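Local coordinates for baculoviral IAP repeat-containing protein 2 (Homo sapiens, PDB 3M1D) that probably acts as an inhibitor of apoptosis recruited by TRAF2, here represented by its first BIR domain, which binds zinc, at residues Arg15-Thr21 with Ala34-Tyr40; Asn44-Lys48 with Leu56-Lys60. One frame throughout, in Å; residues are numbered along the deposited sequence.

Both contacts belong to one small zinc-binding BIR domain, and their centres lie about 11 Å apart. Contact 1 comes first along the chain and closes before contact 2 opens: the end of helix 9-17 is laid against helix 30-35 and strand 38-40, an outer strand of the three-stranded antiparallel sheet. Contact 2 then joins the central strand 47-49 to strand 55-56 and the loop that follows it. The two meet where strands 38-40 and 47-49 run side by side, with Tyr39 N 2.8 Å from Lys48 O; the Phe38 ring reaches across to Leu56 of strand 55-56. The N-terminal helix is thereby connected through the sheet to the loop after strand 55-56.

Contact 1: residues Arg15-Thr21 with Ala34-Tyr40; sequences RMSTYST and ARAGFYY
Arg15, Thr18 and Tyr19 dock the C-terminal end of helix 9-17 on the backbone of the helix-to-strand turn and edge strand of the BIR fold, largely by side-chain to main-chain hydrogen bonds. Helix 30-35 ends there in a Schellman motif, with Gly37 in the positive-phi position. Arg15 holds this turn side-on: NE (2.7 Å) and NH2 (3.0 Å) both donate to Ala34 O, which lies in the guanidinium plane and also accepts from Gly37 N. A bend at chi3 turns the arginine across the C-terminal end of helix 30-35, with CD against the Gly37 carbonyl. Beyond the two segments, NH2 forms a salt bridge with Asp8, and the guanidinium makes a cation-pi contact with Phe50.

Thr18 relays between the segments. Its hydroxyl donates to Arg15 O within its own turn and receives Tyr40 N in a nearly straight bond (2.9 Å, 177°), so strand and helix end share one oxygen. The Tyr19 ring lies against the strand, one face covered by Tyr40 CB in a CH-pi contact 4.0 Å from the ring centroid, while CE2 touches the methyl of Ala34. The Tyr40 ring, swung toward the helix end by CG anti to the backbone nitrogen (chi1 176°), offers its edge to Thr18 O and Thr21 OG1, and its hydroxyl bonds to Asn44 O. The Tyr19 hydroxyl donates to Phe38 O over 2.6 Å, meeting that carbonyl from above its plane, 75° out of it.

Contact 2: residues Asn44-Lys48 with Leu56-Lys60; sequences NDKVK and LDNWK
Val47 and Leu56 pair the central strand of the BIR sheet with its outer strand 55-56, and beside the pair Asp45, two residues before Val47, takes hold of the loop that leads on to helix 65-72. The sheet part is an antiparallel hydrogen-bonded pair: Val47 N donates to Leu56 O (2.8 Å) and Leu56 N returns the bond to Val47 O (3.0 Å), both at 164°. Lys46 CA adds a CA-H...O contact to the same Leu56 carbonyl.

Beside the pair, a side chain takes over the bonding. The Asp45 carboxylate stands across the turn of the loop, almost perpendicular to the Trp59 indole, and accepts two successive backbone N-H groups on its syn sides, Asn58 N at OD1 and Trp59 N at OD2 (2.9 Å). Each donor sits some 25° out of the carboxylate plane. With chi1 at 65°, CG lies between the backbone nitrogen and the carbonyl carbon, which directs both oxygens to the loop. These bonds would favour the ionised acid, although the nearby Asp57, whose CB touches OD1, would carry a like charge.

Apolar contacts line the inner side. Val47 CG2 reaches the edge of the Trp59 indole at CZ2 (3.6 Å) and also lies near Leu56 CB. Val26 and Val28 touch Trp59 as well. Separately, Lys68 of helix 65-72 makes a cation-pi contact with the indole.

Two waters complete the join. One accepts from Asn44 ND2 and donates to Asp57 OD2; the other donates both to Asp45 OD2 and to Trp59 O, each over 2.7 Å.

Contact 1: residues Arg15-Thr21 with Ala34-Tyr40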
ATOM      1  N   ARG A  15      -4.840  -7.384   3.476  1.00 22.49           N
ATOM      2  CA  ARG A  15      -4.003  -6.738   2.464  1.00 25.87           C
ATOM      3  C   ARG A  15      -2.724  -7.544   2.216  1.00 23.56           C
ATOM      4  O   ARG A  15      -2.353  -7.780   1.067  1.00 22.91           O
ATOM      5  CB  ARG A  15      -3.676  -5.288   2.832  1.00 23.37           C
ATOM      6  CG  ARG A  15      -4.917  -4.426   3.010  1.00 24.46           C
ATOM      7  CD  ARG A  15      -4.585  -2.949   2.916  1.00 25.21           C
ATOM      8  NE  ARG A  15      -3.917  -2.455   4.117  1.00 19.76           N
ATOM      9  CZ  ARG A  15      -4.538  -2.222   5.267  1.00 24.24           C
ATOM     10  NH1 ARG A  15      -5.844  -2.469   5.391  1.00 21.16           N
ATOM     11  NH2 ARG A  15      -3.852  -1.759   6.302  1.00 24.08           N
ATOM     12  N   MET A  16      -2.056  -7.953   3.290  1.00 22.59           N
ATOM     13  CA  MET A  16      -0.856  -8.785   3.175  0.58 25.57           C
ATOM     14  C   MET A  16      -1.103 -10.031   2.318  1.00 27.69           C
ATOM     15  O   MET A  16      -0.300 -10.369   1.442  1.00 25.16           O
ATOM     16  CB  MET A  16      -0.350  -9.193   4.563  0.58 25.67           C
ATOM     17  CG  MET A  16       1.028  -9.845   4.554  0.58 31.09           C
ATOM     18  SD  MET A  16       2.309  -8.772   3.865  0.58 28.87           S
ATOM     19  CE  MET A  16       3.668  -9.933   3.715  0.58 34.56           C
ATOM     20  N   SER A  17      -2.219 -10.716   2.561  1.00 23.70           N
ATOM     21  CA  SER A  17      -2.533 -11.912   1.791  1.00 25.38           C
ATOM     22  C   SER A  17      -2.604 -11.660   0.288  1.00 24.69           C
ATOM     23  O   SER A  17      -2.360 -12.571  -0.496  1.00 26.59           O
ATOM     24  CB  SER A  17      -3.850 -12.538   2.253  1.00 28.70           C
ATOM     25  OG  SER A  17      -4.935 -11.887   1.622  1.00 33.37           O
ATOM     26  N   THR A  18      -2.944 -10.443  -0.132  1.00 25.63           N
ATOM     27  CA  THR A  18      -3.094 -10.196  -1.565  1.00 22.66           C
ATOM     28  C   THR A  18      -1.744 -10.176  -2.286  1.00 23.73           C
ATOM     29  O   THR A  18      -1.689 -10.186  -3.515  1.00 30.41           O
ATOM     30  CB  THR A  18      -3.869  -8.878  -1.898  1.00 24.73           C
ATOM     31  OG1 THR A  18      -3.078  -7.740  -1.538  1.00 22.81           O
ATOM     32  CG2 THR A  18      -5.236  -8.824  -1.193  1.00 24.48           C
ATOM     33  N   TYR A  19      -0.657 -10.133  -1.527  1.00 25.11           N
ATOM     34  CA  TYR A  19       0.663 -10.048  -2.138  1.00 24.83           C
ATOM     35  C   TYR A  19       1.248 -11.419  -2.482  1.00 30.45           C
ATOM     36  O   TYR A  19       2.384 -11.516  -2.938  1.00 30.38           O
ATOM     37  CB  TYR A  19       1.612  -9.208  -1.272  1.00 25.58           C
ATOM     38  CG  TYR A  19       1.218  -7.738  -1.247  1.00 27.41           C
ATOM     39  CD1 TYR A  19       1.746  -6.837  -2.173  1.00 24.36           C
ATOM     40  CD2 TYR A  19       0.289  -7.259  -0.318  1.00 21.71           C
ATOM     41  CE1 TYR A  19       1.380  -5.496  -2.159  1.00 20.61           C
ATOM     42  CE2 TYR A  19      -0.078  -5.923  -0.297  1.00 20.55           C
ATOM     43  CZ  TYR A  19       0.459  -5.052  -1.217  1.00 20.89           C
ATOM     44  OH  TYR A  19       0.081  -3.725  -1.202  1.00 23.20           O
ATOM     45  N   SER A  20       0.454 -12.473  -2.307  1.00 31.00           N
ATOM     46  CA  SER A  20       0.923 -13.828  -2.610  1.00 32.88           C
ATOM     47  C   SER A  20       1.459 -13.952  -4.047  1.00 36.37           C
ATOM     48  O   SER A  20       2.403 -14.705  -4.304  1.00 34.16           O
ATOM     49  CB  SER A  20      -0.168 -14.869  -2.332  1.00 31.44           C
ATOM     50  OG  SER A  20      -1.329 -14.630  -3.117  1.00 39.31           O
ATOM     51  N   THR A  21       0.870 -13.190  -4.964  1.00 29.23           N
ATOM     52  CA  THR A  21       1.278 -13.194  -6.368  1.00 31.65           C
ATOM     53  C   THR A  21       2.136 -11.988  -6.761  1.00 29.16           C
ATOM     54  O   THR A  21       2.460 -11.820  -7.935  1.00 29.57           O
ATOM     55  CB  THR A  21       0.049 -13.210  -7.307  1.00 34.87           C
ATOM     56  OG1 THR A  21      -0.884 -12.205  -6.886  1.00 39.35           O
ATOM     57  CG2 THR A  21      -0.646 -14.583  -7.298  1.00 33.87           C
ATOM     58  N   ALA A  34       1.337  -3.037   2.577  1.00 23.25           N
ATOM     59  CA  ALA A  34       0.097  -3.388   3.260  1.00 21.84           C
ATOM     60  C   ALA A  34      -0.147  -2.507   4.483  1.00 24.75           C
ATOM     61  O   ALA A  34      -1.286  -2.096   4.755  1.00 21.25           O
ATOM     62  CB  ALA A  34       0.104  -4.874   3.653  1.00 23.76           C
ATOM     63  N   ARG A  35       0.922  -2.215   5.217  1.00 24.92           N
ATOM     64  CA  ARG A  35       0.838  -1.324   6.367  1.00 27.94           C
ATOM     65  C   ARG A  35       0.432   0.083   5.952  1.00 23.70           C
ATOM     66  O   ARG A  35      -0.237   0.781   6.710  1.00 24.43           O
ATOM     67  CB  ARG A  35       2.175  -1.266   7.120  1.00 29.43           C
ATOM     68  CG  ARG A  35       2.580  -2.578   7.763  1.00 47.12           C
ATOM     69  CD  ARG A  35       3.923  -2.469   8.488  1.00 59.67           C
ATOM     70  NE  ARG A  35       4.435  -3.784   8.870  1.00 66.26           N
ATOM     71  CZ  ARG A  35       5.652  -4.001   9.360  1.00 71.71           C
ATOM     72  NH1 ARG A  35       6.491  -2.987   9.531  1.00 73.49           N
ATOM     73  NH2 ARG A  35       6.034  -5.235   9.679  1.00 73.27           N
ATOM     74  N   ALA A  36       0.847   0.504   4.759  1.00 21.39           N
ATOM     75  CA  ALA A  36       0.484   1.836   4.267  1.00 24.23           C
ATOM     76  C   ALA A  36      -0.935   1.881   3.687  1.00 20.31           C
ATOM     77  O   ALA A  36      -1.363   2.907   3.173  1.00 21.35           O
ATOM     78  CB  ALA A  36       1.503   2.343   3.253  1.00 22.63           C
ATOM     79  N   GLY A  37      -1.652   0.765   3.794  1.00 21.98           N
ATOM     80  CA  GLY A  37      -3.047   0.692   3.380  1.00 21.48           C
ATOM     81  C   GLY A  37      -3.243   0.111   1.998  1.00 22.84           C
ATOM     82  O   GLY A  37      -4.362   0.057   1.497  1.00 19.61           O
ATOM     83  N   PHE A  38      -2.159  -0.335   1.368  1.00 18.20           N
ATOM     84  CA  PHE A  38      -2.259  -0.778  -0.020  1.00 19.51           C
ATOM     85  C   PHE A  38      -2.437  -2.278  -0.165  1.00 19.41           C
ATOM     86  O   PHE A  38      -1.753  -3.045   0.489  1.00 20.47           O
ATOM     87  CB  PHE A  38      -1.015  -0.339  -0.800  1.00 20.98           C
ATOM     88  CG  PHE A  38      -0.888   1.152  -0.956  1.00 19.22           C
ATOM     89  CD1 PHE A  38      -1.725   1.844  -1.817  1.00 19.64           C
ATOM     90  CD2 PHE A  38       0.078   1.856  -0.255  1.00 22.36           C
ATOM     91  CE1 PHE A  38      -1.613   3.215  -1.977  1.00 23.74           C
ATOM     92  CE2 PHE A  38       0.202   3.229  -0.409  1.00 23.46           C
ATOM     93  CZ  PHE A  38      -0.647   3.913  -1.270  1.00 22.03           C
ATOM     94  N   TYR A  39      -3.348  -2.698  -1.037  1.00 21.94           N
ATOM     95  CA  TYR A  39      -3.415  -4.105  -1.413  1.00 22.13           C
ATOM     96  C   TYR A  39      -2.993  -4.250  -2.879  1.00 21.76           C
ATOM     97  O   TYR A  39      -2.934  -3.270  -3.632  1.00 21.13           O
ATOM     98  CB  TYR A  39      -4.814  -4.693  -1.176  1.00 23.53           C
ATOM     99  CG  TYR A  39      -5.911  -4.057  -2.013  1.00 26.39           C
ATOM    100  CD1 TYR A  39      -6.131  -4.456  -3.329  1.00 29.06           C
ATOM    101  CD2 TYR A  39      -6.729  -3.070  -1.484  1.00 29.74           C
ATOM    102  CE1 TYR A  39      -7.133  -3.878  -4.103  1.00 34.94           C
ATOM    103  CE2 TYR A  39      -7.734  -2.480  -2.247  1.00 35.31           C
ATOM    104  CZ  TYR A  39      -7.934  -2.892  -3.550  1.00 38.07           C
ATOM    105  OH  TYR A  39      -8.920  -2.314  -4.309  1.00 41.98           O
ATOM    106  N   TYR A  40      -2.694  -5.476  -3.279  1.00 18.87           N
ATOM    107  CA  TYR A  40      -2.125  -5.705  -4.598  1.00 21.52           C
ATOM    108  C   TYR A  40      -3.262  -5.931  -5.575  1.00 24.85           C
ATOM    109  O   TYR A  40      -4.140  -6.720  -5.290  1.00 21.42           O
ATOM    110  CB  TYR A  40      -1.215  -6.936  -4.568  1.00 22.05           C
ATOM    111  CG  TYR A  40      -0.649  -7.303  -5.923  1.00 23.49           C
ATOM    112  CD1 TYR A  40      -0.230  -6.321  -6.816  1.00 23.21           C
ATOM    113  CD2 TYR A  40      -0.521  -8.628  -6.298  1.00 26.49           C
ATOM    114  CE1 TYR A  40       0.282  -6.655  -8.056  1.00 23.67           C
ATOM    115  CE2 TYR A  40       0.004  -8.974  -7.519  1.00 23.81           C
ATOM    116  CZ  TYR A  40       0.403  -7.993  -8.393  1.00 24.44           C
ATOM    117  OH  TYR A  40       0.922  -8.356  -9.602  1.00 22.47           O
TER

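Contact 2: residues Asn44-Lys48 with Leu56-Lys60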
ATOM      1  N   ASN A  44       0.982  -6.065 -12.629  1.00 23.86           N
ATOM      2  CA  ASN A  44       2.332  -5.510 -12.489  1.00 24.68           C
ATOM      3  C   ASN A  44       2.702  -5.387 -11.006  1.00 20.29           C
ATOM      4  O   ASN A  44       2.575  -6.348 -10.248  1.00 23.94           O
ATOM      5  CB  ASN A  44       2.436  -4.153 -13.215  1.00 20.76           C
ATOM      6  CG  ASN A  44       2.145  -4.274 -14.729  1.00 30.84           C
ATOM      7  OD1 ASN A  44       2.320  -5.340 -15.311  1.00 28.20           O
ATOM      8  ND2 ASN A  44       1.694  -3.185 -15.354  1.00 24.73           N
ATOM      9  N   ASP A  45       3.151  -4.208 -10.594  1.00 26.08           N
ATOM     10  CA  ASP A  45       3.406  -3.949  -9.175  1.00 25.44           C
ATOM     11  C   ASP A  45       2.447  -2.875  -8.656  1.00 22.48           C
ATOM     12  O   ASP A  45       2.759  -2.147  -7.719  1.00 23.87           O
ATOM     13  CB  ASP A  45       4.863  -3.546  -8.937  1.00 24.57           C
ATOM     14  CG  ASP A  45       5.229  -2.219  -9.592  1.00 25.00           C
ATOM     15  OD1 ASP A  45       4.504  -1.759 -10.500  1.00 26.80           O
ATOM     16  OD2 ASP A  45       6.258  -1.641  -9.198  1.00 28.25           O
ATOM     17  N   LYS A  46       1.274  -2.806  -9.269  1.00 23.27           N
ATOM     18  CA  LYS A  46       0.292  -1.774  -8.961  1.00 23.52           C
ATOM     19  C   LYS A  46      -0.529  -2.137  -7.750  1.00 23.67           C
ATOM     20  O   LYS A  46      -1.094  -3.225  -7.667  1.00 26.36           O
ATOM     21  CB  LYS A  46      -0.638  -1.533 -10.155  1.00 25.45           C
ATOM     22  CG  LYS A  46      -1.596  -0.366  -9.943  1.00 28.76           C
ATOM     23  CD  LYS A  46      -2.335  -0.003 -11.217  1.00 33.98           C
ATOM     24  CE  LYS A  46      -3.226  -1.146 -11.674  1.00 36.10           C
ATOM     25  NZ  LYS A  46      -3.993  -0.755 -12.887  1.00 40.12           N
ATOM     26  N   VAL A  47      -0.600  -1.210  -6.810  1.00 22.06           N
ATOM     27  CA  VAL A  47      -1.303  -1.438  -5.572  1.00 19.34           C
ATOM     28  C   VAL A  47      -2.341  -0.326  -5.383  1.00 21.51           C
ATOM     29  O   VAL A  47      -2.260   0.720  -6.015  1.00 21.74           O
ATOM     30  CB  VAL A  47      -0.310  -1.469  -4.389  1.00 22.99           C
ATOM     31  CG1 VAL A  47       0.724  -2.569  -4.605  1.00 21.02           C
ATOM     32  CG2 VAL A  47       0.389  -0.121  -4.264  1.00 19.72           C
ATOM     33  N   LYS A  48      -3.309  -0.554  -4.503  1.00 21.84           N
ATOM     34  CA  LYS A  48      -4.432   0.351  -4.357  1.00 22.64           C
ATOM     35  C   LYS A  48      -4.756   0.499  -2.871  1.00 21.19           C
ATOM     36  O   LYS A  48      -4.729  -0.478  -2.131  1.00 22.10           O
ATOM     37  CB  LYS A  48      -5.619  -0.225  -5.146  1.00 25.94           C
ATOM     38  CG  LYS A  48      -6.836   0.676  -5.321  1.00 31.46           C
ATOM     39  CD  LYS A  48      -7.794   0.050  -6.358  1.00 31.88           C
ATOM     40  CE  LYS A  48      -9.170   0.697  -6.355  1.00 42.66           C
ATOM     41  NZ  LYS A  48     -10.206  -0.209  -6.958  1.00 49.21           N
ATOM     42  N   LEU A  56      -0.933   3.094  -7.185  1.00 22.18           N
ATOM     43  CA  LEU A  56       0.501   3.350  -7.304  1.00 26.09           C
ATOM     44  C   LEU A  56       1.222   2.140  -7.890  1.00 24.10           C
ATOM     45  O   LEU A  56       0.955   0.997  -7.512  1.00 22.02           O
ATOM     46  CB  LEU A  56       1.086   3.677  -5.930  1.00 20.86           C
ATOM     47  CG  LEU A  56       0.642   5.003  -5.310  1.00 25.93           C
ATOM     48  CD1 LEU A  56       1.183   5.176  -3.898  1.00 19.06           C
ATOM     49  CD2 LEU A  56       1.080   6.155  -6.181  1.00 24.27           C
ATOM     50  N   ASP A  57       2.130   2.390  -8.821  1.00 25.90           N
ATOM     51  CA  ASP A  57       2.944   1.314  -9.379  1.00 25.19           C
ATOM     52  C   ASP A  57       4.359   1.816  -9.669  1.00 25.34           C
ATOM     53  O   ASP A  57       4.735   2.907  -9.238  1.00 25.69           O
ATOM     54  CB  ASP A  57       2.288   0.699 -10.630  1.00 21.41           C
ATOM     55  CG  ASP A  57       2.317   1.629 -11.838  1.00 27.70           C
ATOM     56  OD1 ASP A  57       2.806   2.773 -11.729  1.00 28.82           O
ATOM     57  OD2 ASP A  57       1.850   1.210 -12.914  1.00 29.10           O
ATOM     58  N   ASN A  58       5.127   1.019 -10.402  1.00 27.59           N
ATOM     59  CA  ASN A  58       6.502   1.364 -10.731  1.00 27.06           C
ATOM     60  C   ASN A  58       7.275   1.788  -9.480  1.00 29.31           C
ATOM     61  O   ASN A  58       7.871   2.862  -9.448  1.00 24.91           O
ATOM     62  CB  ASN A  58       6.531   2.481 -11.777  1.00 29.34           C
ATOM     63  CG  ASN A  58       7.900   2.632 -12.429  1.00 31.49           C
ATOM     64  OD1 ASN A  58       8.695   1.698 -12.445  1.00 36.25           O
ATOM     65  ND2 ASN A  58       8.178   3.818 -12.956  1.00 30.72           N
ATOM     66  N   TRP A  59       7.232   0.937  -8.455  1.00 24.27           N
ATOM     67  CA  TRP A  59       7.911   1.174  -7.185  1.00 28.96           C
ATOM     68  C   TRP A  59       9.430   1.150  -7.357  1.00 31.88           C
ATOM     69  O   TRP A  59       9.968   0.269  -8.030  1.00 26.77           O
ATOM     70  CB  TRP A  59       7.470   0.125  -6.155  1.00 24.08           C
ATOM     71  CG  TRP A  59       6.040   0.320  -5.745  1.00 29.34           C
ATOM     72  CD1 TRP A  59       4.940  -0.311  -6.261  1.00 27.01           C
ATOM     73  CD2 TRP A  59       5.551   1.246  -4.768  1.00 26.13           C
ATOM     74  NE1 TRP A  59       3.796   0.159  -5.649  1.00 22.84           N
ATOM     75  CE2 TRP A  59       4.145   1.116  -4.733  1.00 26.71           C
ATOM     76  CE3 TRP A  59       6.164   2.169  -3.913  1.00 24.72           C
ATOM     77  CZ2 TRP A  59       3.350   1.870  -3.878  1.00 20.75           C
ATOM     78  CZ3 TRP A  59       5.369   2.920  -3.070  1.00 23.23           C
ATOM     79  CH2 TRP A  59       3.982   2.762  -3.052  1.00 22.85           C
ATOM     80  N   LYS A  60      10.104   2.130  -6.755  1.00 28.47           N
ATOM     81  CA  LYS A  60      11.554   2.265  -6.856  1.00 29.03           C
ATOM     82  C   LYS A  60      12.222   2.000  -5.518  1.00 33.24           C
ATOM     83  O   LYS A  60      11.626   2.207  -4.462  1.00 25.11           O
ATOM     84  CB  LYS A  60      11.942   3.674  -7.316  1.00 33.10           C
ATOM     85  CG  LYS A  60      11.361   4.106  -8.649  1.00 38.69           C
ATOM     86  CD  LYS A  60      11.813   3.188  -9.771  1.00 35.01           C
ATOM     87  CE  LYS A  60      11.584   3.841 -11.130  1.00 46.55           C
ATOM     88  NZ  LYS A  60      11.649   2.836 -12.237  1.00 52.30           N
TER
HETATM   89  O   HOH W   1       0.697  -1.114 -13.901  1.00 32.31           O
HETATM   90  O   HOH W   2       8.890  -1.962  -9.181  1.00 34.26           O